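Local coordinates for protein V-type ATP synthase alpha chain (Nanoarchaeum equitans Kin4-M, PDB 5BN3) that belongs to the rotary ATPase A subunits, pairing a P-loop nucleotide-binding domain, here holding adenosine-5'-diphosphate, with a helical C-terminal domain, at residues I442-E447 and I512-Y517; E446-I451 and E486-Q491; L452-E457 and K475-M480. All blocks are in the same frame, centred on the assembly; numbering follows the deposited sequence.

Contact 1. Residues I442-E447 and I512-Y517; sequences IEIREE and IIHKYY
Glu-447 and His-514 meet through a His-carboxylate hydrogen bond, His-514 ND1 donating to Glu-447 OE1 at 3.0 Å. The bond is nearly straight, 168° at the hydrogen, and the oxygen lies close to the imidazole plane. It is taken on the syn side of OE1, somewhat out of the carboxylate plane, while OE2 receives only a weak bond from the same nitrogen. One face of the imidazole is covered by Ile-444, whose CG1 sits 4.2 Å from the ring centroid in a CH-pi contact offset toward the rim; its CD1 lies 3.8 Å from His-514 CB. A branched aliphatic chain suits this buried spot, packing against ring and stem alike. Tyr-517 closes on the carboxylate from the next turn, its CD2 3.1 Å from Glu-447 OE1. Glutamate is long enough to cross to the imidazole, CG anti to the backbone N (chi1 -169°) and the chain extended, and its carboxylate accepts the ND1 hydrogen. Further out, Tyr-517 leans on Tyr-477 and Met-480 of helix 472-489. The segment axes come within 10.9 Å, at 68°: a histidine held at its edge by a carboxylate and on one face by an isoleucine, in the C-terminal helical bundle of an A subunit.

Contact 2. Residues E446-I451 and E486-Q491; sequences EEFFAI and EGFLQQ. With ADP (adenosine-5'-diphosphate), chain C.
At the end of helix 472-489, where it opens into a wider pi-type turn before leading to the nucleotide pocket, segment 486-491 meets segment 446-451 through one aromatic pair, Phe-448 and Phe-488. The two rings form a T-shaped (edge-to-face) stack with centroids 5.3 Å apart and planes at 75°. Phe-448 supplies the edge: its CE2 comes down over one face of Phe-488, toward the rim, and lies 3.7 Å from CD2 of that ring. The contact is small and fully buried, and phenylalanine suits both places because it fills space without leaving a polar atom to satisfy. With CG of Phe-488 anti to the backbone N (chi1 -175°), the ring reaches across segments whose nearest CA atoms, those of Phe-448 and Phe-488, are 10.0 Å apart. Around the pair, Met-210 and Ile-484 pack on Phe-448, and Met-510 packs on Phe-488.

Beyond Phe-488 the chain leaves helical geometry at Gln-490, and Gln-491 brings its backbone to the ligand. The carbonyl O of Gln-491 accepts a hydrogen bond from the exocyclic amine N6 of ADP at 3.0 Å, with 144° at the hydrogen; a main-chain carbonyl suits an amino group, which can only donate here. The side-chain amide of Gln-491 is fixed as well, OE1 by the backbone N of Arg-205 and NE2 by Gly-203 O, while the Arg-205 guanidinium binds the carbonyls of Phe-488 and Gln-490. Ala-493 and the P-loop residues Gly-226, Gly-228 and Lys-229 also bind the nucleotide. A helix end held by one edge-to-face phenylalanine pair, whose chain then runs on to the adenine, thus joins the C-terminal bundle to the ADP pocket of this P-loop subunit.

Contact 3. Residues L452-E457 and K475-M480; sequences LKRESE and KIYLHM
One face of the Tyr-477 ring is covered by Arg-454, whose CG stands almost directly over the ring centre, 3.6 Å from the centroid and 11° off the normal. This is a CH-pi contact made by the aliphatic part of the arginine; the guanidinium itself is tilted from the ring plane, with Glu-457 CB at its edge. CG lies anti to the backbone N (chi1 -171°), which carries it over the ring; the bend at chi2 then leads the rest of the chain past it. Arginine suits the place: its methylenes lie on the ring while the charged end extends beyond it at the partly exposed border. Leu-458 also touches Tyr-477.

The next residue, Glu-455, packs its CB 3.9 Å from the carbonyl O of Tyr-477, and its CG lies at the same distance from CD2 of Leu-478. Glu-455 is buried, and the charge is probably balanced by Arg-485, which makes a salt bridge to OE2. On the far side, Lys-453 forms a salt bridge with Asp-308 of the NEQ263 chain. The segment axes approach to 8.6 Å at 121°, with CA atoms of Glu-455 and Tyr-477 only 5.5 Å apart: a close crossing of successive helices within the C-terminal helical domain.

Overall arrangement
Helix 441-458 runs through all three contacts, meeting helix 503-523 in contact 1 and helix 472-489 in contacts 2 and 3. Centres of contacts 1 and 2 lie about 9 Å apart, those of 2 and 3 about 10 Å, and those of 1 and 3 about 14 Å. Between contacts 1 and 2, Ile-513 CG2 packs 3.6 Å from Phe-448 CE1. Contacts 1 and 3 are joined by a probable hydrogen bond of 2.8 Å between Tyr-516 OH and His-479 NE2, and Ile-451 CG2 of contact 2 lies 3.9 Å from Met-480 CB of contact 3. Contact 2 alone includes a residue of the ADP pocket, Gln-491; contacts 1 and 3 lie in the same helical domain but hold no residue of that pocket.

Contact 1. Residues I442-E447 and I512-Y517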
# COMPACT_ATOMS: atom_id res chain seq x y z
N ILE A 442 -10.29 38.74 21.16
CA ILE A 442 -10.97 38.03 20.08
C ILE A 442 -10.47 38.54 18.72
O ILE A 442 -10.20 37.74 17.81
CB ILE A 442 -12.51 38.14 20.18
CG1 ILE A 442 -13.03 37.29 21.34
CG2 ILE A 442 -13.17 37.69 18.89
CD1 ILE A 442 -14.54 37.11 21.35
N GLU A 443 -10.33 39.85 18.58
CA GLU A 443 -9.81 40.44 17.35
C GLU A 443 -8.34 40.07 17.12
O GLU A 443 -7.95 39.73 16.01
CB GLU A 443 -9.96 41.96 17.35
CG GLU A 443 -9.43 42.62 16.08
CD GLU A 443 -9.17 44.10 16.23
OE1 GLU A 443 -9.26 44.61 17.37
OE2 GLU A 443 -8.88 44.76 15.21
N ILE A 444 -7.54 40.17 18.18
CA ILE A 444 -6.11 39.89 18.08
C ILE A 444 -5.85 38.42 17.76
O ILE A 444 -4.93 38.09 17.01
CB ILE A 444 -5.37 40.29 19.39
CG1 ILE A 444 -5.58 41.78 19.68
CG2 ILE A 444 -3.89 40.00 19.28
CD1 ILE A 444 -4.99 42.24 21.00
N ARG A 445 -6.68 37.53 18.31
CA ARG A 445 -6.60 36.11 18.01
C ARG A 445 -6.82 35.87 16.52
O ARG A 445 -6.04 35.16 15.88
CB ARG A 445 -7.63 35.33 18.83
CG ARG A 445 -7.62 33.82 18.60
CD ARG A 445 -8.60 33.12 19.54
NE ARG A 445 -8.70 31.69 19.28
CZ ARG A 445 -9.62 31.13 18.50
NH1 ARG A 445 -10.52 31.89 17.90
NH2 ARG A 445 -9.64 29.82 18.32
N GLU A 446 -7.87 36.47 15.97
CA GLU A 446 -8.16 36.39 14.54
C GLU A 446 -7.00 36.93 13.72
O GLU A 446 -6.67 36.42 12.65
CB GLU A 446 -9.42 37.18 14.20
CG GLU A 446 -10.73 36.52 14.61
CD GLU A 446 -11.94 37.34 14.21
OE1 GLU A 446 -11.78 38.55 13.98
OE2 GLU A 446 -13.05 36.76 14.13
N GLU A 447 -6.39 37.99 14.24
CA GLU A 447 -5.26 38.65 13.60
C GLU A 447 -4.03 37.74 13.56
O GLU A 447 -3.34 37.66 12.55
CB GLU A 447 -4.94 39.94 14.35
CG GLU A 447 -3.96 40.88 13.67
CD GLU A 447 -3.77 42.16 14.47
OE1 GLU A 447 -2.77 42.25 15.21
OE2 GLU A 447 -4.61 43.07 14.35
N ILE A 512 0.99 43.90 23.17
CA ILE A 512 2.20 44.58 22.71
C ILE A 512 2.56 44.18 21.27
O ILE A 512 3.07 45.00 20.50
CB ILE A 512 3.38 44.37 23.68
CG1 ILE A 512 4.58 45.24 23.28
CG2 ILE A 512 3.79 42.91 23.74
CD1 ILE A 512 4.26 46.72 23.25
N ILE A 513 2.29 42.93 20.91
CA ILE A 513 2.49 42.47 19.54
C ILE A 513 1.52 43.18 18.60
O ILE A 513 1.90 43.65 17.53
CB ILE A 513 2.31 40.93 19.42
CG1 ILE A 513 3.46 40.20 20.10
CG2 ILE A 513 2.22 40.51 17.97
CD1 ILE A 513 3.29 38.69 20.13
N HIS A 514 0.26 43.26 19.02
CA HIS A 514 -0.77 43.95 18.26
C HIS A 514 -0.45 45.44 18.12
O HIS A 514 -0.66 46.03 17.06
CB HIS A 514 -2.14 43.78 18.92
CG HIS A 514 -3.21 44.62 18.31
ND1 HIS A 514 -3.61 44.49 17.00
CD2 HIS A 514 -3.97 45.62 18.84
CE1 HIS A 514 -4.57 45.36 16.74
NE2 HIS A 514 -4.81 46.06 17.84
N LYS A 515 0.06 46.03 19.19
CA LYS A 515 0.42 47.45 19.20
C LYS A 515 1.59 47.72 18.26
O LYS A 515 1.62 48.74 17.57
CB LYS A 515 0.76 47.90 20.62
CG LYS A 515 1.01 49.40 20.76
CD LYS A 515 1.36 49.77 22.20
CE LYS A 515 0.16 49.66 23.13
NZ LYS A 515 -0.81 50.78 22.95
N TYR A 516 2.55 46.80 18.23
CA TYR A 516 3.67 46.90 17.31
C TYR A 516 3.18 46.78 15.87
O TYR A 516 3.64 47.49 14.99
CB TYR A 516 4.70 45.80 17.60
CG TYR A 516 5.88 45.78 16.65
CD1 TYR A 516 6.91 46.70 16.79
CD2 TYR A 516 5.98 44.84 15.64
CE1 TYR A 516 8.00 46.69 15.94
CE2 TYR A 516 7.06 44.83 14.78
CZ TYR A 516 8.07 45.76 14.94
OH TYR A 516 9.16 45.75 14.09
N TYR A 517 2.21 45.89 15.67
CA TYR A 517 1.66 45.60 14.34
C TYR A 517 0.98 46.81 13.72
O TYR A 517 1.25 47.15 12.56
CB TYR A 517 0.67 44.44 14.43
CG TYR A 517 0.10 43.98 13.11
CD1 TYR A 517 0.91 43.83 11.99
CD2 TYR A 517 -1.25 43.69 12.99
CE1 TYR A 517 0.38 43.40 10.79
CE2 TYR A 517 -1.78 43.26 11.78
CZ TYR A 517 -0.96 43.12 10.69
OH TYR A 517 -1.47 42.70 9.49

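Contact 2. Residues E446-I451 and E486-Q491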
# COMPACT_ATOMS: atom_id res chain seq x y z
N GLU A 446 -7.87 36.47 15.97
CA GLU A 446 -8.16 36.39 14.54
C GLU A 446 -7.00 36.93 13.72
O GLU A 446 -6.67 36.42 12.65
CB GLU A 446 -9.42 37.18 14.20
CG GLU A 446 -10.73 36.52 14.61
CD GLU A 446 -11.94 37.34 14.21
OE1 GLU A 446 -11.78 38.55 13.98
OE2 GLU A 446 -13.05 36.76 14.13
N GLU A 447 -6.39 37.99 14.24
CA GLU A 447 -5.26 38.65 13.60
C GLU A 447 -4.03 37.74 13.56
O GLU A 447 -3.34 37.66 12.55
CB GLU A 447 -4.94 39.94 14.35
CG GLU A 447 -3.96 40.88 13.67
CD GLU A 447 -3.77 42.16 14.47
OE1 GLU A 447 -2.77 42.25 15.21
OE2 GLU A 447 -4.61 43.07 14.35
N PHE A 448 -3.77 37.06 14.68
CA PHE A 448 -2.66 36.12 14.75
C PHE A 448 -2.84 34.98 13.75
O PHE A 448 -1.91 34.62 13.03
CB PHE A 448 -2.52 35.55 16.17
CG PHE A 448 -1.77 36.44 17.12
CD1 PHE A 448 -1.53 37.78 16.82
CD2 PHE A 448 -1.27 35.94 18.32
CE1 PHE A 448 -0.83 38.59 17.69
CE2 PHE A 448 -0.57 36.75 19.19
CZ PHE A 448 -0.34 38.08 18.88
N PHE A 449 -4.05 34.43 13.69
CA PHE A 449 -4.35 33.37 12.74
C PHE A 449 -4.20 33.84 11.30
O PHE A 449 -3.68 33.12 10.45
CB PHE A 449 -5.78 32.84 12.96
CG PHE A 449 -5.88 31.79 14.03
CD1 PHE A 449 -5.33 30.53 13.83
CD2 PHE A 449 -6.55 32.04 15.22
CE1 PHE A 449 -5.43 29.55 14.80
CE2 PHE A 449 -6.65 31.06 16.20
CZ PHE A 449 -6.09 29.82 15.99
N ALA A 450 -4.64 35.07 11.03
CA ALA A 450 -4.55 35.64 9.69
C ALA A 450 -3.11 35.82 9.23
O ALA A 450 -2.78 35.57 8.07
CB ALA A 450 -5.31 36.96 9.62
N ILE A 451 -2.25 36.27 10.15
CA ILE A 451 -0.84 36.50 9.84
C ILE A 451 -0.08 35.19 9.63
O ILE A 451 0.70 35.07 8.68
CB ILE A 451 -0.17 37.34 10.95
CG1 ILE A 451 -0.71 38.78 10.94
CG2 ILE A 451 1.34 37.35 10.80
CD1 ILE A 451 -0.30 39.60 12.14
N GLU A 486 8.12 33.11 17.55
CA GLU A 486 9.25 33.09 18.48
C GLU A 486 8.96 33.78 19.82
O GLU A 486 9.62 33.51 20.82
CB GLU A 486 10.50 33.71 17.84
CG GLU A 486 11.08 32.90 16.69
CD GLU A 486 12.35 33.52 16.11
OE1 GLU A 486 12.78 34.58 16.61
OE2 GLU A 486 12.92 32.94 15.16
N GLY A 487 7.97 34.68 19.83
CA GLY A 487 7.68 35.45 21.03
C GLY A 487 6.40 35.08 21.75
O GLY A 487 6.22 35.43 22.92
N PHE A 488 5.51 34.36 21.08
CA PHE A 488 4.21 34.01 21.67
C PHE A 488 3.93 32.51 21.67
O PHE A 488 3.64 31.93 22.72
CB PHE A 488 3.09 34.76 20.94
CG PHE A 488 1.74 34.56 21.55
CD1 PHE A 488 1.40 35.20 22.73
CD2 PHE A 488 0.80 33.73 20.94
CE1 PHE A 488 0.15 35.02 23.30
CE2 PHE A 488 -0.45 33.55 21.51
CZ PHE A 488 -0.77 34.19 22.69
N LEU A 489 3.99 31.88 20.50
CA LEU A 489 3.67 30.46 20.37
C LEU A 489 4.69 29.58 21.08
O LEU A 489 4.33 28.67 21.82
CB LEU A 489 3.55 30.07 18.90
CG LEU A 489 2.43 30.77 18.12
CD1 LEU A 489 2.39 30.31 16.68
CD2 LEU A 489 1.10 30.53 18.80
N GLN A 490 5.97 29.85 20.85
CA GLN A 490 7.04 29.11 21.52
C GLN A 490 7.03 29.37 23.02
O GLN A 490 6.82 30.51 23.46
CB GLN A 490 8.41 29.45 20.92
CG GLN A 490 8.67 28.83 19.56
CD GLN A 490 10.04 29.18 19.01
OE1 GLN A 490 10.95 29.53 19.76
NE2 GLN A 490 10.19 29.09 17.69
N GLN A 491 7.26 28.32 23.79
CA GLN A 491 7.26 28.42 25.25
C GLN A 491 8.19 27.37 25.84
O GLN A 491 7.95 26.16 25.69
CB GLN A 491 5.84 28.28 25.80
CG GLN A 491 5.72 28.56 27.29
CD GLN A 491 4.28 28.75 27.74
OE1 GLN A 491 3.38 28.96 26.92
NE2 GLN A 491 4.06 28.69 29.05
PB ADP C . 7.38 12.72 22.75
O1B ADP C . 6.43 13.30 21.74
O2B ADP C . 6.78 12.42 24.09
O3B ADP C . 8.25 11.62 22.19
PA ADP C . 8.87 14.52 24.43
O1A ADP C . 7.70 15.11 25.16
O2A ADP C . 9.73 13.49 25.11
O3A ADP C . 8.39 13.96 22.99
O5' ADP C . 9.82 15.74 23.97
C5' ADP C . 10.91 15.50 23.08
C4' ADP C . 12.00 16.53 23.31
O4' ADP C . 11.51 17.85 23.03
C3' ADP C . 12.46 16.50 24.76
O3' ADP C . 13.88 16.33 24.81
C2' ADP C . 12.05 17.84 25.33
O2' ADP C . 13.08 18.39 26.15
C1' ADP C . 11.79 18.73 24.12
N9 ADP C . 10.62 19.61 24.39
C8 ADP C . 9.33 19.31 24.14
N7 ADP C . 8.52 20.33 24.51
C5 ADP C . 9.30 21.31 25.01
C6 ADP C . 9.09 22.67 25.57
N6 ADP C . 7.84 23.19 25.68
N1 ADP C . 10.18 23.35 25.97
C2 ADP C . 11.42 22.84 25.86
N3 ADP C . 11.69 21.62 25.36
C4 ADP C . 10.69 20.83 24.92

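Contact 3. Residues L452-E457 and K475-M480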
# COMPACT_ATOMS: atom_id res chain seq x y z
N LEU A 452 -0.31 34.22 10.51
CA LEU A 452 0.33 32.91 10.40
C LEU A 452 -0.07 32.20 9.11
O LEU A 452 0.74 31.52 8.48
CB LEU A 452 -0.02 32.04 11.61
CG LEU A 452 0.52 32.54 12.96
CD1 LEU A 452 -0.11 31.79 14.12
CD2 LEU A 452 2.03 32.39 12.99
N LYS A 453 -1.33 32.37 8.71
CA LYS A 453 -1.83 31.78 7.46
C LYS A 453 -1.20 32.46 6.25
O LYS A 453 -0.77 31.80 5.31
CB LYS A 453 -3.36 31.89 7.40
CG LYS A 453 -3.97 31.45 6.07
CD LYS A 453 -3.69 29.98 5.76
CE LYS A 453 -4.42 29.53 4.50
NZ LYS A 453 -4.21 28.08 4.22
N ARG A 454 -1.14 33.79 6.28
CA ARG A 454 -0.57 34.57 5.18
C ARG A 454 0.92 34.27 5.03
O ARG A 454 1.41 34.13 3.91
CB ARG A 454 -0.79 36.07 5.40
CG ARG A 454 -0.42 36.93 4.20
CD ARG A 454 -1.50 36.87 3.12
NE ARG A 454 -1.06 37.45 1.85
CZ ARG A 454 -0.69 36.73 0.79
NH1 ARG A 454 -0.70 35.40 0.86
NH2 ARG A 454 -0.30 37.33 -0.32
N GLU A 455 1.63 34.18 6.15
CA GLU A 455 3.04 33.79 6.13
C GLU A 455 3.21 32.42 5.49
O GLU A 455 4.13 32.20 4.71
CB GLU A 455 3.61 33.78 7.56
CG GLU A 455 5.06 33.30 7.64
CD GLU A 455 5.59 33.22 9.06
OE1 GLU A 455 4.90 32.65 9.93
OE2 GLU A 455 6.70 33.74 9.30
N SER A 456 2.30 31.50 5.82
CA SER A 456 2.33 30.16 5.25
C SER A 456 2.15 30.18 3.74
O SER A 456 2.86 29.48 3.01
CB SER A 456 1.24 29.30 5.90
OG SER A 456 1.22 28.01 5.33
N GLU A 457 1.21 31.00 3.27
CA GLU A 457 0.97 31.16 1.83
C GLU A 457 2.21 31.69 1.12
O GLU A 457 2.44 31.38 -0.05
CB GLU A 457 -0.20 32.12 1.60
CG GLU A 457 -1.55 31.63 2.11
CD GLU A 457 -2.62 32.71 2.03
OE1 GLU A 457 -2.30 33.84 1.59
OE2 GLU A 457 -3.77 32.43 2.41
N LYS A 475 6.51 41.18 3.01
CA LYS A 475 7.57 40.94 3.99
C LYS A 475 7.12 41.18 5.43
O LYS A 475 7.64 40.56 6.36
CB LYS A 475 8.79 41.82 3.69
CG LYS A 475 9.67 41.32 2.55
CD LYS A 475 10.92 42.17 2.43
CE LYS A 475 11.77 41.78 1.23
NZ LYS A 475 12.96 42.66 1.08
N ILE A 476 6.17 42.09 5.61
CA ILE A 476 5.67 42.41 6.95
C ILE A 476 4.99 41.20 7.60
O ILE A 476 4.96 41.09 8.83
CB ILE A 476 4.70 43.63 6.93
CG1 ILE A 476 4.42 44.13 8.35
CG2 ILE A 476 3.41 43.30 6.19
CD1 ILE A 476 3.21 45.04 8.48
N TYR A 477 4.47 40.29 6.79
CA TYR A 477 3.83 39.09 7.31
C TYR A 477 4.87 38.08 7.80
O TYR A 477 4.64 37.35 8.77
CB TYR A 477 2.90 38.47 6.26
CG TYR A 477 1.65 39.27 6.04
CD1 TYR A 477 0.64 39.30 6.99
CD2 TYR A 477 1.47 40.01 4.87
CE1 TYR A 477 -0.51 40.04 6.80
CE2 TYR A 477 0.32 40.75 4.67
CZ TYR A 477 -0.67 40.76 5.64
OH TYR A 477 -1.82 41.50 5.45
N LEU A 478 6.02 38.04 7.13
CA LEU A 478 7.13 37.21 7.56
C LEU A 478 7.73 37.79 8.84
O LEU A 478 8.21 37.05 9.70
CB LEU A 478 8.20 37.13 6.47
CG LEU A 478 7.69 36.81 5.06
CD1 LEU A 478 8.84 36.72 4.06
CD2 LEU A 478 6.89 35.51 5.06
N HIS A 479 7.69 39.11 8.95
CA HIS A 479 8.21 39.82 10.11
C HIS A 479 7.34 39.55 11.34
O HIS A 479 7.84 39.12 12.38
CB HIS A 479 8.26 41.32 9.83
CG HIS A 479 8.94 42.11 10.89
ND1 HIS A 479 10.26 41.90 11.26
CD2 HIS A 479 8.50 43.13 11.67
CE1 HIS A 479 10.59 42.75 12.21
NE2 HIS A 479 9.54 43.51 12.48
N MET A 480 6.04 39.82 11.21
CA MET A 480 5.10 39.62 12.30
C MET A 480 4.91 38.14 12.64
O MET A 480 4.73 37.78 13.80
CB MET A 480 3.74 40.23 11.96
CG MET A 480 3.76 41.73 11.76
SD MET A 480 4.44 42.61 13.17
CE MET A 480 3.36 42.04 14.48